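Local structure of protein AggB (Escherichia coli, 4PHX) at residues Ser42-Gly45 with Tyr50-Gln53; His60-Lys65 with Gly106-Ser111; Val64-Gly69 with Arg80-Gln85. The protein is the minor subunit of aggregative adherence fimbriae type I and probably takes part in adhesion to host cells. All blocks are in the same frame, centred on the assembly; numbering follows the deposited sequence.

Interaction 1 (Ser42-Gly45 with Tyr50-Gln53); sequences SQNG and YIVQ
Ser-42 and Ile-51 supply the polar link: Ile-51 N donates to Ser-42 O over 3.1 Å, with an angle of 164° at the hydrogen. The acceptor is met almost head-on, close to the line of its C=O bond. A weaker, bent CA-H...O contact uses the same oxygen, Tyr-50 CA lying 3.4 Å from Ser-42 O. Together they tie the loop to the strand through one isolated beta bridge, Gln-43 with Tyr-50, at a CA to CA distance of 4.4 Å.

Packing between side chains comes down to Asn-44 and Ile-51. With CG of Asn-44 anti to the backbone N (chi1 -176°), the amide lies flat against the isoleucine: Ile-51 CG1 sits over its face, 3.5 Å from Asn-44 CG. The methylene of Asn-44 joins in, Asn-44 CB being 3.6 Å from Ile-51 CG1. The amide oxygen OD1 is modelled in a hydrogen bond with Lys-63 NZ, too short to be trusted in detail.

The ring of Tyr-50 leaves in another direction, and Ser-42 O lies at its edge. Its OH is hydrogen-bonded to Ile-39 N, back on strand 34-39.

Strand 49-53 is an outermost strand of its five-stranded sheet within the chain. Strand 61-67 pairs with it in antiparallel fashion, while the loop from strand 34-39 folds back to make this bridge.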
# COMPACT_ATOMS: atom_id res chain seq x y z
N SER B 42 14.53 26.77 -4.65
CA SER B 42 15.08 26.21 -3.42
C SER B 42 15.06 24.68 -3.38
O SER B 42 13.98 24.06 -3.49
CB SER B 42 14.29 26.74 -2.22
OG SER B 42 13.99 28.11 -2.41
N GLN B 43 16.23 24.07 -3.22
CA GLN B 43 16.31 22.61 -3.08
C GLN B 43 15.56 22.22 -1.82
O GLN B 43 15.20 23.08 -1.03
CB GLN B 43 17.76 22.10 -3.03
CG GLN B 43 17.87 20.57 -3.19
CD GLN B 43 19.24 19.99 -2.82
OE1 GLN B 43 20.24 20.27 -3.48
NE2 GLN B 43 19.27 19.17 -1.78
N ASN B 44 15.31 20.93 -1.65
CA ASN B 44 14.60 20.43 -0.49
C ASN B 44 14.84 18.94 -0.31
O ASN B 44 13.98 18.12 -0.62
CB ASN B 44 13.09 20.69 -0.61
CG ASN B 44 12.33 20.26 0.66
OD1 ASN B 44 11.66 19.21 0.67
ND2 ASN B 44 12.44 21.06 1.73
N GLY B 45 16.01 18.59 0.18
CA GLY B 45 16.32 17.20 0.45
C GLY B 45 17.28 16.68 -0.60
O GLY B 45 18.35 17.25 -0.81
N TYR B 50 12.54 19.87 -4.83
CA TYR B 50 12.44 21.30 -4.63
C TYR B 50 11.14 21.70 -3.95
O TYR B 50 10.18 20.94 -3.95
CB TYR B 50 12.49 22.00 -6.00
CG TYR B 50 13.66 21.63 -6.88
CD1 TYR B 50 14.81 22.43 -6.91
CD2 TYR B 50 13.61 20.52 -7.71
CE1 TYR B 50 15.88 22.12 -7.74
CE2 TYR B 50 14.66 20.19 -8.52
CZ TYR B 50 15.80 20.99 -8.53
OH TYR B 50 16.85 20.66 -9.35
N ILE B 51 11.12 22.92 -3.42
CA ILE B 51 9.89 23.55 -2.94
C ILE B 51 9.60 24.78 -3.78
O ILE B 51 10.49 25.60 -4.00
CB ILE B 51 10.03 23.99 -1.47
CG1 ILE B 51 10.16 22.78 -0.55
CG2 ILE B 51 8.84 24.86 -1.07
CD1 ILE B 51 8.85 22.38 0.10
N VAL B 52 8.37 24.94 -4.24
CA VAL B 52 8.05 26.09 -5.08
C VAL B 52 6.97 26.97 -4.46
O VAL B 52 5.94 26.48 -4.02
CB VAL B 52 7.56 25.62 -6.47
CG1 VAL B 52 7.15 26.81 -7.32
CG2 VAL B 52 8.63 24.82 -7.15
N GLN B 53 7.22 28.28 -4.48
CA GLN B 53 6.32 29.27 -3.90
C GLN B 53 5.10 29.53 -4.77
O GLN B 53 5.22 29.72 -5.97
CB GLN B 53 7.05 30.60 -3.69
CG GLN B 53 8.00 30.63 -2.52
CD GLN B 53 7.31 30.29 -1.20
OE1 GLN B 53 7.28 29.12 -0.79
NE2 GLN B 53 6.75 31.30 -0.53

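Interaction 2 (His60-Lys65 with Gly106-Ser111); sequences HELKVK and GEYIFS
Tyr-108 reaches across to Leu-62 from the strand facing it, and its ring does most of the work. CB points toward the other segment, and a chi1 of -60°, with CG anti to the carbonyl carbon, carries the ring on across to the leucine. Tyr-108 CG comes to 4.0 Å from Leu-62 CD1. Leu-62 CD1 sits almost exactly over the middle of the Tyr-108 ring, 3.7 Å from its centroid and 1° off the normal, a CH-pi contact. Further along, Tyr-108 CE1 meets the branch carbon Leu-62 CG at 3.8 Å. The two side chains cross at about a right angle.

The backbones stay far apart, 8.4 Å between the CA atoms of Leu-62 and Tyr-108. Such is the spacing of strands from opposing sheets of the Ig-like beta sandwich, which meet here mainly through side chains.

At the tip, Tyr-108 OH has the CB of His-60 beside it at 4.0 Å; it is hydrogen-bonded to Ala-104 O, with a weak second bond to Asn-54. Deeper in, Val-64 CG1 approaches Phe-110 obliquely, 3.9 Å from Phe-110 CE1, and the second methyl, CG2, lies near the same ring carbon. Phe-110 also packs on Ile-138 and Leu-140 of strand 134-141.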
# COMPACT_ATOMS: atom_id res chain seq x y z
N HIS B 60 2.06 28.90 1.06
CA HIS B 60 1.68 27.79 0.17
C HIS B 60 2.88 27.23 -0.58
O HIS B 60 3.50 27.93 -1.38
CB HIS B 60 0.64 28.26 -0.85
CG HIS B 60 -0.36 29.22 -0.30
ND1 HIS B 60 -0.96 29.04 0.93
CD2 HIS B 60 -0.87 30.37 -0.80
CE1 HIS B 60 -1.80 30.03 1.16
NE2 HIS B 60 -1.76 30.86 0.13
N GLU B 61 3.20 25.96 -0.34
CA GLU B 61 4.42 25.40 -0.91
C GLU B 61 4.25 24.03 -1.51
O GLU B 61 4.02 23.06 -0.79
CB GLU B 61 5.52 25.35 0.14
CG GLU B 61 6.05 26.71 0.51
CD GLU B 61 7.25 26.62 1.41
OE1 GLU B 61 7.29 25.69 2.23
OE2 GLU B 61 8.15 27.48 1.29
N LEU B 62 4.39 23.94 -2.83
CA LEU B 62 4.48 22.65 -3.49
C LEU B 62 5.89 22.11 -3.37
O LEU B 62 6.85 22.80 -3.69
CB LEU B 62 4.10 22.77 -4.95
CG LEU B 62 2.60 22.86 -5.13
CD1 LEU B 62 2.24 22.99 -6.60
CD2 LEU B 62 1.94 21.63 -4.49
N LYS B 63 6.01 20.88 -2.89
CA LYS B 63 7.25 20.14 -2.98
C LYS B 63 7.16 19.41 -4.30
O LYS B 63 6.24 18.63 -4.54
CB LYS B 63 7.39 19.10 -1.86
CG LYS B 63 6.90 19.53 -0.49
CD LYS B 63 7.14 18.44 0.57
CE LYS B 63 8.62 18.07 0.74
NZ LYS B 63 9.41 19.10 1.49
N VAL B 64 8.13 19.65 -5.17
CA VAL B 64 8.12 18.98 -6.44
C VAL B 64 9.44 18.27 -6.65
O VAL B 64 10.41 18.53 -5.93
CB VAL B 64 7.86 19.97 -7.57
CG1 VAL B 64 6.54 20.68 -7.34
CG2 VAL B 64 9.03 20.97 -7.69
N LYS B 65 9.46 17.35 -7.60
CA LYS B 65 10.70 16.68 -7.98
C LYS B 65 10.78 16.58 -9.50
O LYS B 65 9.76 16.56 -10.20
CB LYS B 65 10.82 15.29 -7.33
CG LYS B 65 9.71 14.32 -7.70
CD LYS B 65 9.94 12.91 -7.11
CE LYS B 65 8.84 11.93 -7.51
NZ LYS B 65 9.02 10.59 -6.85
N GLY B 106 -3.78 29.05 -7.02
CA GLY B 106 -2.93 30.16 -7.39
C GLY B 106 -2.00 29.81 -8.52
O GLY B 106 -2.25 28.87 -9.28
N GLU B 107 -0.90 30.55 -8.65
CA GLU B 107 0.07 30.27 -9.70
C GLU B 107 1.39 29.77 -9.12
O GLU B 107 1.82 30.21 -8.07
CB GLU B 107 0.31 31.51 -10.57
CG GLU B 107 -0.84 31.86 -11.49
CD GLU B 107 -0.57 33.13 -12.28
OE1 GLU B 107 0.37 33.87 -11.93
OE2 GLU B 107 -1.31 33.39 -13.26
N TYR B 108 2.02 28.82 -9.81
CA TYR B 108 3.35 28.40 -9.44
C TYR B 108 4.25 28.44 -10.68
O TYR B 108 3.91 27.85 -11.72
CB TYR B 108 3.34 26.99 -8.86
CG TYR B 108 2.51 26.82 -7.62
CD1 TYR B 108 3.09 26.84 -6.36
CD2 TYR B 108 1.15 26.60 -7.71
CE1 TYR B 108 2.31 26.65 -5.23
CE2 TYR B 108 0.37 26.42 -6.60
CZ TYR B 108 0.95 26.45 -5.36
OH TYR B 108 0.14 26.27 -4.26
N ILE B 109 5.37 29.13 -10.56
CA ILE B 109 6.32 29.25 -11.65
C ILE B 109 7.42 28.20 -11.57
O ILE B 109 8.24 28.19 -10.65
CB ILE B 109 6.96 30.63 -11.71
CG1 ILE B 109 5.90 31.71 -11.92
CG2 ILE B 109 7.96 30.70 -12.84
CD1 ILE B 109 6.31 33.06 -11.38
N PHE B 110 7.44 27.30 -12.54
CA PHE B 110 8.57 26.40 -12.67
C PHE B 110 9.60 26.95 -13.66
O PHE B 110 9.31 27.20 -14.83
CB PHE B 110 8.08 25.03 -13.09
CG PHE B 110 7.17 24.38 -12.08
CD1 PHE B 110 7.57 24.27 -10.75
CD2 PHE B 110 5.93 23.90 -12.44
CE1 PHE B 110 6.74 23.66 -9.82
CE2 PHE B 110 5.09 23.29 -11.51
CZ PHE B 110 5.50 23.18 -10.20
N SER B 111 10.81 27.17 -13.18
CA SER B 111 11.87 27.58 -14.07
C SER B 111 12.84 26.43 -14.20
O SER B 111 13.44 26.03 -13.21
CB SER B 111 12.57 28.82 -13.52
OG SER B 111 13.82 28.97 -14.16

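Interaction 3 (Val64-Gly69 with Arg80-Gln85); sequences VKIGGG and RGVYRQ
Gly-67 and Val-82 bring the two backbones to within 6.1 Å, CA to CA, where the short runs 66-69 and 82-84 head in directions 31° apart and come from different sheets. Gly-67 takes backbone angles that only glycine adopts readily, and the absence of a side chain lets Val-82 close in on its main chain.

Val-82 fills this approach with both methyls. CG1 of Val-82 touches Ile-66 O at 3.4 Å, and CG2 of Val-82 lies 3.6 Å from that oxygen and 3.8 Å from Gly-67 CA, so the isopropyl group straddles the carbonyl and rests on the glycine. Side chain to side chain the meeting is looser: Ile-66 CG2 and Val-82 CG2 are 4.3 Å apart. Ile-66 turns instead into the sandwich interior, against Ile-37 and Ile-39.

Two residues further on, Arg-84 makes the polar contact. Its CG lies anti to the backbone N (chi1 179°) and the chain runs on extended to NE, which carries the guanidinium out to the loop that follows strand 61-67. There NH1 of Arg-84 donates to Gly-69 O over 2.8 Å, nearly straight at 168°. The oxygen lies at the guanidinium edge and close to its plane, while the donor comes in bent away from the C=O direction. Trp-71 takes part as well, through a cation-pi contact with Arg-84, so the guanidinium has a second partner besides the carbonyl.

Gly-81 marks the corner where the chain turns into strand 82-85. That strand lies between 72-76 and 34-39 in one sheet, whereas strand 61-67 runs between 90-97 and 49-53 in the other, and Tyr-83 packs on Leu-75 of a second subunit.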
# COMPACT_ATOMS: atom_id res chain seq x y z
N VAL B 64 8.13 19.65 -5.17
CA VAL B 64 8.12 18.98 -6.44
C VAL B 64 9.44 18.27 -6.65
O VAL B 64 10.41 18.53 -5.93
CB VAL B 64 7.86 19.97 -7.57
CG1 VAL B 64 6.54 20.68 -7.34
CG2 VAL B 64 9.03 20.97 -7.69
N LYS B 65 9.46 17.35 -7.60
CA LYS B 65 10.70 16.68 -7.98
C LYS B 65 10.78 16.58 -9.50
O LYS B 65 9.76 16.56 -10.20
CB LYS B 65 10.82 15.29 -7.33
CG LYS B 65 9.71 14.32 -7.70
CD LYS B 65 9.94 12.91 -7.11
CE LYS B 65 8.84 11.93 -7.51
NZ LYS B 65 9.02 10.59 -6.85
N ILE B 66 12.00 16.50 -10.01
CA ILE B 66 12.19 16.50 -11.44
C ILE B 66 12.98 15.29 -11.92
O ILE B 66 13.91 14.83 -11.28
CB ILE B 66 12.87 17.81 -11.91
CG1 ILE B 66 12.78 17.94 -13.43
CG2 ILE B 66 14.32 17.86 -11.40
CD1 ILE B 66 13.27 19.29 -13.98
N GLY B 67 12.60 14.79 -13.08
CA GLY B 67 13.32 13.71 -13.72
C GLY B 67 12.36 12.63 -14.16
O GLY B 67 11.60 12.83 -15.10
N GLY B 68 12.36 11.51 -13.45
CA GLY B 68 11.49 10.39 -13.78
C GLY B 68 12.29 9.26 -14.39
O GLY B 68 13.53 9.30 -14.38
N GLY B 69 11.58 8.28 -14.94
CA GLY B 69 12.19 7.12 -15.58
C GLY B 69 13.47 7.35 -16.37
O GLY B 69 13.45 7.95 -17.44
N ARG B 80 23.99 20.79 -9.43
CA ARG B 80 23.07 19.76 -8.98
C ARG B 80 21.89 19.67 -9.95
O ARG B 80 21.43 20.69 -10.46
CB ARG B 80 22.57 20.06 -7.56
CG ARG B 80 23.65 20.13 -6.46
CD ARG B 80 23.08 20.65 -5.12
NE ARG B 80 22.83 22.09 -5.14
CZ ARG B 80 22.09 22.75 -4.26
NH1 ARG B 80 21.49 22.12 -3.26
NH2 ARG B 80 21.93 24.07 -4.39
N GLY B 81 21.42 18.45 -10.21
CA GLY B 81 20.29 18.23 -11.10
C GLY B 81 20.07 16.75 -11.31
O GLY B 81 20.59 15.94 -10.55
N VAL B 82 19.31 16.38 -12.32
CA VAL B 82 19.20 14.96 -12.65
C VAL B 82 19.74 14.77 -14.07
O VAL B 82 19.71 15.70 -14.87
CB VAL B 82 17.77 14.39 -12.48
CG1 VAL B 82 17.29 14.58 -11.04
CG2 VAL B 82 16.81 15.06 -13.43
N TYR B 83 20.26 13.58 -14.35
CA TYR B 83 21.02 13.32 -15.56
C TYR B 83 20.61 11.99 -16.21
O TYR B 83 19.92 11.18 -15.60
CB TYR B 83 22.54 13.30 -15.26
CG TYR B 83 23.23 11.99 -15.60
CD1 TYR B 83 23.91 11.83 -16.79
CD2 TYR B 83 23.18 10.91 -14.72
CE1 TYR B 83 24.53 10.63 -17.12
CE2 TYR B 83 23.80 9.70 -15.04
CZ TYR B 83 24.47 9.57 -16.24
OH TYR B 83 25.08 8.37 -16.56
N ARG B 84 21.06 11.80 -17.45
CA ARG B 84 20.72 10.66 -18.27
C ARG B 84 21.79 10.55 -19.37
O ARG B 84 22.10 11.55 -20.03
CB ARG B 84 19.37 10.93 -18.88
CG ARG B 84 18.86 9.89 -19.76
CD ARG B 84 17.57 10.35 -20.38
NE ARG B 84 16.79 9.20 -20.78
CZ ARG B 84 15.77 8.71 -20.06
NH1 ARG B 84 15.41 9.31 -18.93
NH2 ARG B 84 15.11 7.65 -20.50
N GLN B 85 22.36 9.37 -19.56
CA GLN B 85 23.35 9.15 -20.62
C GLN B 85 22.59 8.99 -21.90
O GLN B 85 21.40 8.66 -21.88
CB GLN B 85 24.19 7.89 -20.36
CG GLN B 85 25.28 7.59 -21.41
CD GLN B 85 26.66 8.10 -21.01
OE1 GLN B 85 27.20 7.73 -19.96
NE2 GLN B 85 27.25 8.95 -21.85

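In the fold
Strand 61-67 carries one side of interactions 2 and 3 and pairs with strand 49-53 of interaction 1. Interactions 1 and 2 are nearest, their centres 9 Å apart, and that pairing joins them directly: Val-52 N lies 2.7 Å from Leu-62 O, a probable hydrogen bond. Interaction 1 touches interaction 3, centred 14 Å away, where Tyr-50 CE2 packs 3.7 Å from Ile-66 CG2. The segments of interactions 2 and 3 overlap in sequence at Val-64 and Lys-65, with centres about 17 Å apart. Thus one strand meets the facing sheet at two places along its length, while interaction 1 lies at the sheet's edge, where a loop bridges its outer strand. Such a sandwich fits a fimbrial subunit built on donor-strand complementation.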